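Local coordinates for VAL-1 (Chlorella virus, PDB 3GNE), which is an alginate lyase of polysaccharide lyase family 14, which cleaves the glycosidic bonds of alginate, probably by beta-elimination, at residues A[59-73]-A[209-221]. Residues are numbered along the deposited sequence; the frame is centred on the assembly and turned at random.
Sequences FSFSAVPDGLNKNAI and DLLISRFDWNTFF
Phe61 and Trp217 exchange backbone hydrogen bonds in both directions, Trp217 N to Phe61 O at 2.8 Å and Phe61 N to Trp217 O at 2.9 Å, and Ala63 and Phe215 form the next such pair. Strands 59-63 and 212-221 thus run antiparallel, their axes at 175°. Beyond the turn at Pro65 to Leu68, the chain returns and Ile212 N donates to Lys70 O (2.9 Å). The side-chain carbonyl of Asn69 accepts from the backbone N of Asn71 in an Asx turn within this return.

On the face carrying Ser60, Ser62, Asp216 and Asn218, Arg214 grips Asp216 side-on: NE (3.0 Å) and NH2 both reach OD1 from the same side of the carboxylate, and CD of the extended arginine chain lies against Ser62 CB. The other carboxylate oxygen, OD2, and Asn218 ND2 hold one oxygen of a glycerol, probably from the crystallisation liquor, so this polar face may bind sugar hydroxyls.

The opposite face is aromatic. Trp217 CB sits over the Phe61 ring, 3.6 Å from its centroid, while Trp217 NE1 lies over one face of Phe59, 3.2 Å from CZ. Phe59 (chi1 71°) and Phe61 (chi1 63°) have CG between the backbone N and carbonyl carbon, which brings the Phe59 ring toward the indole and the Phe61 ring against Trp217 CB. Phe61 CZ also meets Phe215 CE2 at 3.9 Å. Farther along, Ile212 packs CG2 on Leu68 CD1 and directs CD1 to the backbone of Asn71 and Ala72.

Within the concanavalin-like beta-sandwich, strand 212-221 lies between strands 59-63 and 91-99, where Ser213 and Arg214 form a classic bulge opposite Phe97. The aromatic face turns inward, Phe215 stacking on Phe75 and Trp217 meeting Trp77, Phe235 and Phe238 edge-to-face from strands 72-80 and 231-241 of the other sheet.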
ATOM      1  N   PHE A  59     -11.816  -3.702  -0.312  1.00  7.10           N
ATOM      2  CA  PHE A  59     -11.867  -4.087   1.105  1.00  6.42           C
ATOM      3  C   PHE A  59     -10.665  -3.435   1.771  1.00  7.21           C
ATOM      4  O   PHE A  59      -9.719  -3.038   1.082  1.00  7.49           O
ATOM      5  CB  PHE A  59     -11.897  -5.601   1.349  1.00  7.59           C
ATOM      6  CG  PHE A  59     -10.597  -6.350   1.052  1.00  7.90           C
ATOM      7  CD1 PHE A  59      -9.830  -6.796   2.126  1.00  9.02           C
ATOM      8  CD2 PHE A  59     -10.151  -6.604  -0.237  1.00  8.07           C
ATOM      9  CE1 PHE A  59      -8.639  -7.495   1.944  1.00  8.63           C
ATOM     10  CE2 PHE A  59      -8.961  -7.308  -0.454  1.00  8.67           C
ATOM     11  CZ  PHE A  59      -8.227  -7.736   0.634  1.00 10.16           C
ATOM     12  N   SER A  60     -10.735  -3.372   3.097  1.00  6.83           N
ATOM     13  CA  SER A  60      -9.629  -2.755   3.838  1.00  7.41           C
ATOM     14  C   SER A  60      -9.427  -3.472   5.159  1.00  7.28           C
ATOM     15  O   SER A  60     -10.313  -4.126   5.662  1.00  7.76           O
ATOM     16  CB  SER A  60      -9.937  -1.259   4.062  1.00  7.18           C
ATOM     17  OG  SER A  60     -11.026  -1.111   4.934  1.00  8.95           O
ATOM     18  N   PHE A  61      -8.209  -3.234   5.699  1.00  7.24           N
ATOM     19  CA  PHE A  61      -7.925  -3.648   7.087  1.00  6.97           C
ATOM     20  C   PHE A  61      -6.626  -2.964   7.497  1.00  7.11           C
ATOM     21  O   PHE A  61      -5.861  -2.545   6.653  1.00  8.29           O
ATOM     22  CB  PHE A  61      -7.805  -5.175   7.249  1.00  7.24           C
ATOM     23  CG  PHE A  61      -6.681  -5.827   6.484  1.00  8.15           C
ATOM     24  CD1 PHE A  61      -5.436  -6.005   7.126  1.00  8.17           C
ATOM     25  CD2 PHE A  61      -6.850  -6.319   5.199  1.00  8.80           C
ATOM     26  CE1 PHE A  61      -4.403  -6.648   6.480  1.00  8.70           C
ATOM     27  CE2 PHE A  61      -5.806  -6.932   4.499  1.00  8.95           C
ATOM     28  CZ  PHE A  61      -4.596  -7.087   5.179  1.00  9.80           C
ATOM     29  N   SER A  62      -6.385  -2.890   8.817  0.50  6.02           N
ATOM     30  CA  SER A  62      -5.045  -2.493   9.253  0.50  5.42           C
ATOM     31  C   SER A  62      -4.450  -3.652  10.049  0.50  6.59           C
ATOM     32  O   SER A  62      -5.168  -4.564  10.467  0.50 10.34           O
ATOM     33  CB  SER A  62      -5.096  -1.228  10.106  0.50  5.56           C
ATOM     34  OG  SER A  62      -5.897  -1.452  11.273  0.50  4.28           O
ATOM     35  N   ALA A  63      -3.130  -3.564  10.240  1.00  7.66           N
ATOM     36  CA  ALA A  63      -2.451  -4.576  11.023  1.00  7.90           C
ATOM     37  C   ALA A  63      -1.215  -3.956  11.636  1.00  8.75           C
ATOM     38  O   ALA A  63      -0.544  -3.118  11.019  1.00  8.89           O
ATOM     39  CB  ALA A  63      -2.051  -5.768  10.176  1.00  9.58           C
ATOM     40  N   VAL A  64      -0.864  -4.401  12.821  1.00  9.27           N
ATOM     41  CA  VAL A  64       0.405  -4.021  13.481  1.00 10.00           C
ATOM     42  C   VAL A  64       1.057  -5.336  13.895  1.00  9.58           C
ATOM     43  O   VAL A  64       0.925  -5.777  15.042  1.00 10.60           O
ATOM     44  CB  VAL A  64       0.181  -3.068  14.662  1.00 10.46           C
ATOM     45  CG1 VAL A  64       1.508  -2.590  15.202  1.00 12.60           C
ATOM     46  CG2 VAL A  64      -0.647  -1.811  14.271  1.00 10.90           C
ATOM     47  N   PRO A  65       1.695  -6.060  12.975  1.00  9.65           N
ATOM     48  CA  PRO A  65       2.085  -7.424  13.316  1.00 10.19           C
ATOM     49  C   PRO A  65       3.171  -7.507  14.343  1.00 10.43           C
ATOM     50  O   PRO A  65       4.107  -6.703  14.387  1.00 12.44           O
ATOM     51  CB  PRO A  65       2.488  -8.025  11.971  1.00 10.41           C
ATOM     52  CG  PRO A  65       1.705  -7.135  10.981  1.00 10.51           C
ATOM     53  CD  PRO A  65       1.884  -5.724  11.557  1.00 10.15           C
ATOM     54  N   ASP A  66       3.027  -8.573  15.181  1.00  9.62           N
ATOM     55  CA  ASP A  66       4.157  -8.870  16.079  1.00  9.88           C
ATOM     56  C   ASP A  66       5.404  -9.121  15.245  1.00 11.07           C
ATOM     57  O   ASP A  66       5.381  -9.944  14.315  1.00 12.57           O
ATOM     58  CB  ASP A  66       3.819 -10.113  16.865  1.00  9.56           C
ATOM     59  CG  ASP A  66       2.543  -9.987  17.648  1.00 10.64           C
ATOM     60  OD1 ASP A  66       2.081  -8.870  17.977  1.00 12.65           O
ATOM     61  OD2 ASP A  66       1.989 -11.025  18.026  1.00 11.85           O
ATOM     62  N   GLY A  67       6.514  -8.452  15.569  1.00 11.98           N
ATOM     63  CA  GLY A  67       7.707  -8.611  14.727  1.00 13.58           C
ATOM     64  C   GLY A  67       7.927  -7.390  13.816  1.00 12.79           C
ATOM     65  O   GLY A  67       8.924  -7.318  13.088  1.00 13.50           O
ATOM     66  N   LEU A  68       6.952  -6.452  13.834  1.00 12.02           N
ATOM     67  CA  LEU A  68       7.157  -5.238  13.012  1.00 11.68           C
ATOM     68  C   LEU A  68       8.383  -4.465  13.438  1.00 13.47           C
ATOM     69  O   LEU A  68       8.520  -4.060  14.600  1.00 21.51           O
ATOM     70  CB  LEU A  68       5.890  -4.356  13.162  1.00 14.62           C
ATOM     71  CG  LEU A  68       6.084  -2.896  12.678  1.00 17.93           C
ATOM     72  CD1 LEU A  68       6.261  -2.764  11.210  1.00 20.45           C
ATOM     73  CD2 LEU A  68       4.866  -2.066  13.059  1.00 19.44           C
ATOM     74  N   ASN A  69       9.348  -4.313  12.551  1.00 11.58           N
ATOM     75  CA  ASN A  69      10.533  -3.494  12.812  1.00 11.51           C
ATOM     76  C   ASN A  69      10.119  -2.073  12.509  1.00 10.97           C
ATOM     77  O   ASN A  69       9.861  -1.765  11.335  1.00 12.00           O
ATOM     78  CB  ASN A  69      11.647  -3.973  11.891  1.00 14.52           C
ATOM     79  CG  ASN A  69      12.925  -3.233  12.096  1.00 15.56           C
ATOM     80  OD1 ASN A  69      12.885  -2.050  12.417  1.00 16.00           O
ATOM     81  ND2 ASN A  69      14.039  -3.929  11.905  1.00 19.53           N
ATOM     82  N   LYS A  70      10.048  -1.212  13.500  1.00 12.26           N
ATOM     83  CA  LYS A  70       9.500   0.141  13.275  1.00 11.55           C
ATOM     84  C   LYS A  70      10.457   0.992  12.477  1.00 10.96           C
ATOM     85  O   LYS A  70      10.034   2.041  12.028  1.00 11.75           O
ATOM     86  CB  LYS A  70       9.194   0.787  14.618  1.00 12.88           C
ATOM     87  CG  LYS A  70       8.089  -0.028  15.373  1.00 14.91           C
ATOM     88  CD  LYS A  70       7.979   0.571  16.769  1.00 20.86           C
ATOM     89  CE  LYS A  70       6.728   0.119  17.447  1.00 23.33           C
ATOM     90  NZ  LYS A  70       6.884  -0.446  18.782  1.00 32.62           N
ATOM     91  N   ASN A  71      11.721   0.560  12.352  1.00 11.35           N
ATOM     92  CA  ASN A  71      12.641   1.360  11.555  1.00 13.06           C
ATOM     93  C   ASN A  71      12.735   0.928  10.099  1.00 12.08           C
ATOM     94  O   ASN A  71      13.170   1.730   9.266  1.00 13.95           O
ATOM     95  CB  ASN A  71      14.038   1.321  12.196  1.00 15.69           C
ATOM     96  CG  ASN A  71      13.956   2.135  13.491  1.00 24.40           C
ATOM     97  OD1 ASN A  71      14.060   1.671  14.608  1.00 40.83           O
ATOM     98  ND2 ASN A  71      13.670   3.422  13.332  1.00 35.80           N
ATOM     99  N   ALA A  72      12.356  -0.297   9.760  1.00 12.31           N
ATOM    100  CA  ALA A  72      12.471  -0.710   8.336  1.00 11.26           C
ATOM    101  C   ALA A  72      11.689  -1.981   8.185  1.00 11.41           C
ATOM    102  O   ALA A  72      11.944  -2.944   8.925  1.00 12.36           O
ATOM    103  CB  ALA A  72      13.946  -0.919   7.971  1.00 15.61           C
ATOM    104  N   ILE A  73      10.745  -2.011   7.234  1.00 10.09           N
ATOM    105  CA  ILE A  73       9.975  -3.216   7.045  1.00 10.27           C
ATOM    106  C   ILE A  73       9.455  -3.268   5.617  1.00  9.60           C
ATOM    107  O   ILE A  73       9.290  -2.196   4.991  1.00 10.73           O
ATOM    108  CB  ILE A  73       8.800  -3.218   8.059  1.00  9.78           C
ATOM    109  CG1 ILE A  73       8.288  -4.624   8.356  1.00 11.50           C
ATOM    110  CG2 ILE A  73       7.656  -2.310   7.613  1.00 10.50           C
ATOM    111  CD1 ILE A  73       9.293  -5.513   9.045  1.00 12.79           C
ATOM    112  N   ASP A 209      10.541   9.448  17.740  1.00 14.72           N
ATOM    113  CA  ASP A 209       9.361   8.791  18.327  1.00 18.21           C
ATOM    114  C   ASP A 209       8.297   8.459  17.266  1.00 15.02           C
ATOM    115  O   ASP A 209       7.296   7.802  17.591  1.00 16.61           O
ATOM    116  CB  ASP A 209       8.711   9.672  19.388  1.00 21.19           C
ATOM    117  CG  ASP A 209       8.193  10.971  18.829  1.00 25.90           C
ATOM    118  OD1 ASP A 209       9.016  11.766  18.360  1.00 30.42           O
ATOM    119  OD2 ASP A 209       6.965  11.202  18.829  1.00 48.99           O
ATOM    120  N   LEU A 210       8.510   8.965  16.035  1.00 10.91           N
ATOM    121  CA  LEU A 210       7.491   8.736  14.981  1.00 11.30           C
ATOM    122  C   LEU A 210       8.075   7.770  13.979  1.00 10.13           C
ATOM    123  O   LEU A 210       8.925   8.180  13.163  1.00 13.95           O
ATOM    124  CB  LEU A 210       7.193  10.078  14.347  1.00 11.52           C
ATOM    125  CG  LEU A 210       6.465  11.083  15.268  1.00 11.72           C
ATOM    126  CD1 LEU A 210       6.459  12.483  14.625  1.00 13.42           C
ATOM    127  CD2 LEU A 210       5.055  10.631  15.650  1.00 14.39           C
ATOM    128  N   LEU A 211       7.711   6.504  14.036  1.00 11.05           N
ATOM    129  CA  LEU A 211       8.353   5.460  13.246  1.00  9.99           C
ATOM    130  C   LEU A 211       7.252   4.730  12.499  1.00  9.36           C
ATOM    131  O   LEU A 211       6.065   5.143  12.529  1.00 10.03           O
ATOM    132  CB  LEU A 211       9.133   4.525  14.179  1.00 11.03           C
ATOM    133  CG  LEU A 211      10.182   5.216  15.055  1.00 13.60           C
ATOM    134  CD1 LEU A 211      10.701   4.194  16.042  1.00 17.84           C
ATOM    135  CD2 LEU A 211      11.291   5.784  14.167  1.00 16.01           C
ATOM    136  N   ILE A 212       7.630   3.643  11.821  1.00  9.24           N
ATOM    137  CA  ILE A 212       6.563   2.892  11.126  1.00  9.88           C
ATOM    138  C   ILE A 212       5.552   2.376  12.139  1.00  9.50           C
ATOM    139  O   ILE A 212       5.978   1.797  13.154  1.00 12.69           O
ATOM    140  CB  ILE A 212       7.219   1.767  10.337  1.00 10.55           C
ATOM    141  CG1 ILE A 212       8.148   2.329   9.267  1.00 11.49           C
ATOM    142  CG2 ILE A 212       6.139   0.866   9.741  1.00 12.84           C
ATOM    143  CD1 ILE A 212       9.138   1.353   8.645  1.00 12.93           C
ATOM    144  N   SER A 213       4.282   2.626  11.882  1.00  9.43           N
ATOM    145  CA  SER A 213       3.263   2.327  12.928  1.00  9.33           C
ATOM    146  C   SER A 213       2.252   1.337  12.499  1.00  9.57           C
ATOM    147  O   SER A 213       1.678   0.719  13.382  1.00 11.50           O
ATOM    148  CB  SER A 213       2.628   3.639  13.391  1.00 11.56           C
ATOM    149  OG  SER A 213       2.039   4.319  12.301  1.00 10.90           O
ATOM    150  N   ARG A 214       1.966   1.132  11.204  1.00  8.75           N
ATOM    151  CA  ARG A 214       1.021   0.081  10.841  1.00  8.89           C
ATOM    152  C   ARG A 214       1.136  -0.273   9.375  1.00  8.64           C
ATOM    153  O   ARG A 214       1.658   0.513   8.573  1.00  8.83           O
ATOM    154  CB  ARG A 214      -0.466   0.446  11.099  1.00  9.52           C
ATOM    155  CG  ARG A 214      -1.024   1.513  10.135  1.00  9.91           C
ATOM    156  CD  ARG A 214      -2.498   1.752  10.482  1.00 10.77           C
ATOM    157  NE  ARG A 214      -3.262   2.551   9.521  1.00 11.95           N
ATOM    158  CZ  ARG A 214      -3.283   3.883   9.457  1.00 11.28           C
ATOM    159  NH1 ARG A 214      -2.493   4.588  10.309  1.00 14.71           N
ATOM    160  NH2 ARG A 214      -4.043   4.465   8.550  1.00 13.47           N
ATOM    161  N   PHE A 215       0.638  -1.445   9.035  1.00  8.31           N
ATOM    162  CA  PHE A 215       0.256  -1.784   7.675  1.00  8.07           C
ATOM    163  C   PHE A 215      -1.192  -1.399   7.464  1.00  8.64           C
ATOM    164  O   PHE A 215      -2.041  -1.699   8.313  1.00 10.09           O
ATOM    165  CB  PHE A 215       0.393  -3.300   7.468  1.00  8.99           C
ATOM    166  CG  PHE A 215       0.066  -3.772   6.050  1.00 10.17           C
ATOM    167  CD1 PHE A 215       0.816  -3.329   4.957  1.00 11.00           C
ATOM    168  CD2 PHE A 215      -1.008  -4.664   5.882  1.00 11.19           C
ATOM    169  CE1 PHE A 215       0.527  -3.800   3.666  1.00 12.20           C
ATOM    170  CE2 PHE A 215      -1.248  -5.135   4.589  1.00 12.45           C
ATOM    171  CZ  PHE A 215      -0.498  -4.726   3.497  1.00 12.44           C
ATOM    172  N   ASP A 216      -1.457  -0.699   6.362  1.00  7.06           N
ATOM    173  CA  ASP A 216      -2.808  -0.300   6.071  1.00  7.20           C
ATOM    174  C   ASP A 216      -3.149  -0.817   4.685  1.00  6.66           C
ATOM    175  O   ASP A 216      -2.539  -0.444   3.684  1.00  7.75           O
ATOM    176  CB  ASP A 216      -2.891   1.231   6.078  1.00  8.38           C
ATOM    177  CG  ASP A 216      -4.350   1.669   6.101  1.00  8.80           C
ATOM    178  OD1 ASP A 216      -4.950   1.720   7.198  1.00 12.27           O
ATOM    179  OD2 ASP A 216      -4.955   1.913   5.059  1.00 10.43           O
ATOM    180  N   TRP A 217      -4.129  -1.696   4.622  1.00  6.79           N
ATOM    181  CA  TRP A 217      -4.639  -2.261   3.391  1.00  7.17           C
ATOM    182  C   TRP A 217      -5.931  -1.545   3.055  1.00  7.02           C
ATOM    183  O   TRP A 217      -6.830  -1.493   3.871  1.00  7.23           O
ATOM    184  CB  TRP A 217      -4.929  -3.769   3.543  1.00  7.70           C
ATOM    185  CG  TRP A 217      -5.368  -4.263   2.193  1.00  7.52           C
ATOM    186  CD1 TRP A 217      -6.634  -4.588   1.791  1.00  7.44           C
ATOM    187  CD2 TRP A 217      -4.498  -4.478   1.077  1.00  7.55           C
ATOM    188  NE1 TRP A 217      -6.604  -4.980   0.492  1.00  7.91           N
ATOM    189  CE2 TRP A 217      -5.308  -4.946   0.011  1.00  7.78           C
ATOM    190  CE3 TRP A 217      -3.131  -4.355   0.880  1.00  7.89           C
ATOM    191  CZ2 TRP A 217      -4.789  -5.270  -1.251  1.00  8.32           C
ATOM    192  CZ3 TRP A 217      -2.604  -4.677  -0.380  1.00  9.23           C
ATOM    193  CH2 TRP A 217      -3.423  -5.130  -1.400  1.00  8.30           C
ATOM    194  N   ASN A 218      -6.069  -0.980   1.876  1.00  7.19           N
ATOM    195  CA  ASN A 218      -7.342  -0.361   1.516  1.00  7.13           C
ATOM    196  C   ASN A 218      -7.361  -0.240   0.004  1.00  6.19           C
ATOM    197  O   ASN A 218      -6.775   0.652  -0.573  1.00  7.37           O
ATOM    198  CB  ASN A 218      -7.470   1.000   2.185  1.00  6.47           C
ATOM    199  CG  ASN A 218      -8.898   1.495   2.089  1.00  7.46           C
ATOM    200  OD1 ASN A 218      -9.711   0.979   1.342  1.00  8.93           O
ATOM    201  ND2 ASN A 218      -9.195   2.504   2.877  1.00 14.00           N
ATOM    202  N   THR A 219      -8.021  -1.236  -0.636  1.00  7.13           N
ATOM    203  CA  THR A 219      -7.945  -1.310  -2.090  1.00  6.95           C
ATOM    204  C   THR A 219      -9.247  -0.783  -2.686  1.00  6.82           C
ATOM    205  O   THR A 219     -10.350  -1.102  -2.250  1.00  7.66           O
ATOM    206  CB  THR A 219      -7.640  -2.739  -2.548  1.00  7.29           C
ATOM    207  OG1 THR A 219      -7.512  -2.717  -3.995  1.00  7.85           O
ATOM    208  CG2 THR A 219      -8.709  -3.786  -2.206  1.00  8.80           C
ATOM    209  N   PHE A 220      -9.082   0.103  -3.664  1.00  6.65           N
ATOM    210  CA  PHE A 220     -10.213   0.793  -4.310  1.00  7.16           C
ATOM    211  C   PHE A 220      -9.707   1.485  -5.525  1.00  6.54           C
ATOM    212  O   PHE A 220      -8.477   1.745  -5.634  1.00  7.56           O
ATOM    213  CB  PHE A 220     -10.858   1.800  -3.317  1.00  7.38           C
ATOM    214  CG  PHE A 220      -9.891   2.838  -2.794  1.00  7.63           C
ATOM    215  CD1 PHE A 220      -9.211   2.587  -1.587  1.00  8.72           C
ATOM    216  CD2 PHE A 220      -9.653   4.043  -3.490  1.00  7.80           C
ATOM    217  CE1 PHE A 220      -8.306   3.532  -1.114  1.00  8.29           C
ATOM    218  CE2 PHE A 220      -8.760   4.974  -2.994  1.00  8.19           C
ATOM    219  CZ  PHE A 220      -8.079   4.716  -1.795  1.00  8.27           C
ATOM    220  N   PHE A 221     -10.619   1.859  -6.446  1.00  6.74           N
ATOM    221  CA  PHE A 221     -10.245   2.595  -7.618  1.00  7.16           C
ATOM    222  C   PHE A 221     -10.072   4.076  -7.357  1.00  7.06           C
ATOM    223  O   PHE A 221     -10.820   4.684  -6.603  1.00  8.04           O
ATOM    224  CB  PHE A 221     -11.351   2.455  -8.693  1.00  7.44           C
ATOM    225  CG  PHE A 221     -11.194   1.182  -9.530  1.00  7.04           C
ATOM    226  CD1 PHE A 221     -10.822   1.303 -10.867  1.00  7.06           C
ATOM    227  CD2 PHE A 221     -11.402  -0.082  -8.974  1.00  7.92           C
ATOM    228  CE1 PHE A 221     -10.614   0.167 -11.642  1.00  8.05           C
ATOM    229  CE2 PHE A 221     -11.174  -1.237  -9.740  1.00  7.94           C
ATOM    230  CZ  PHE A 221     -10.801  -1.088 -11.078  1.00  7.78           C
TER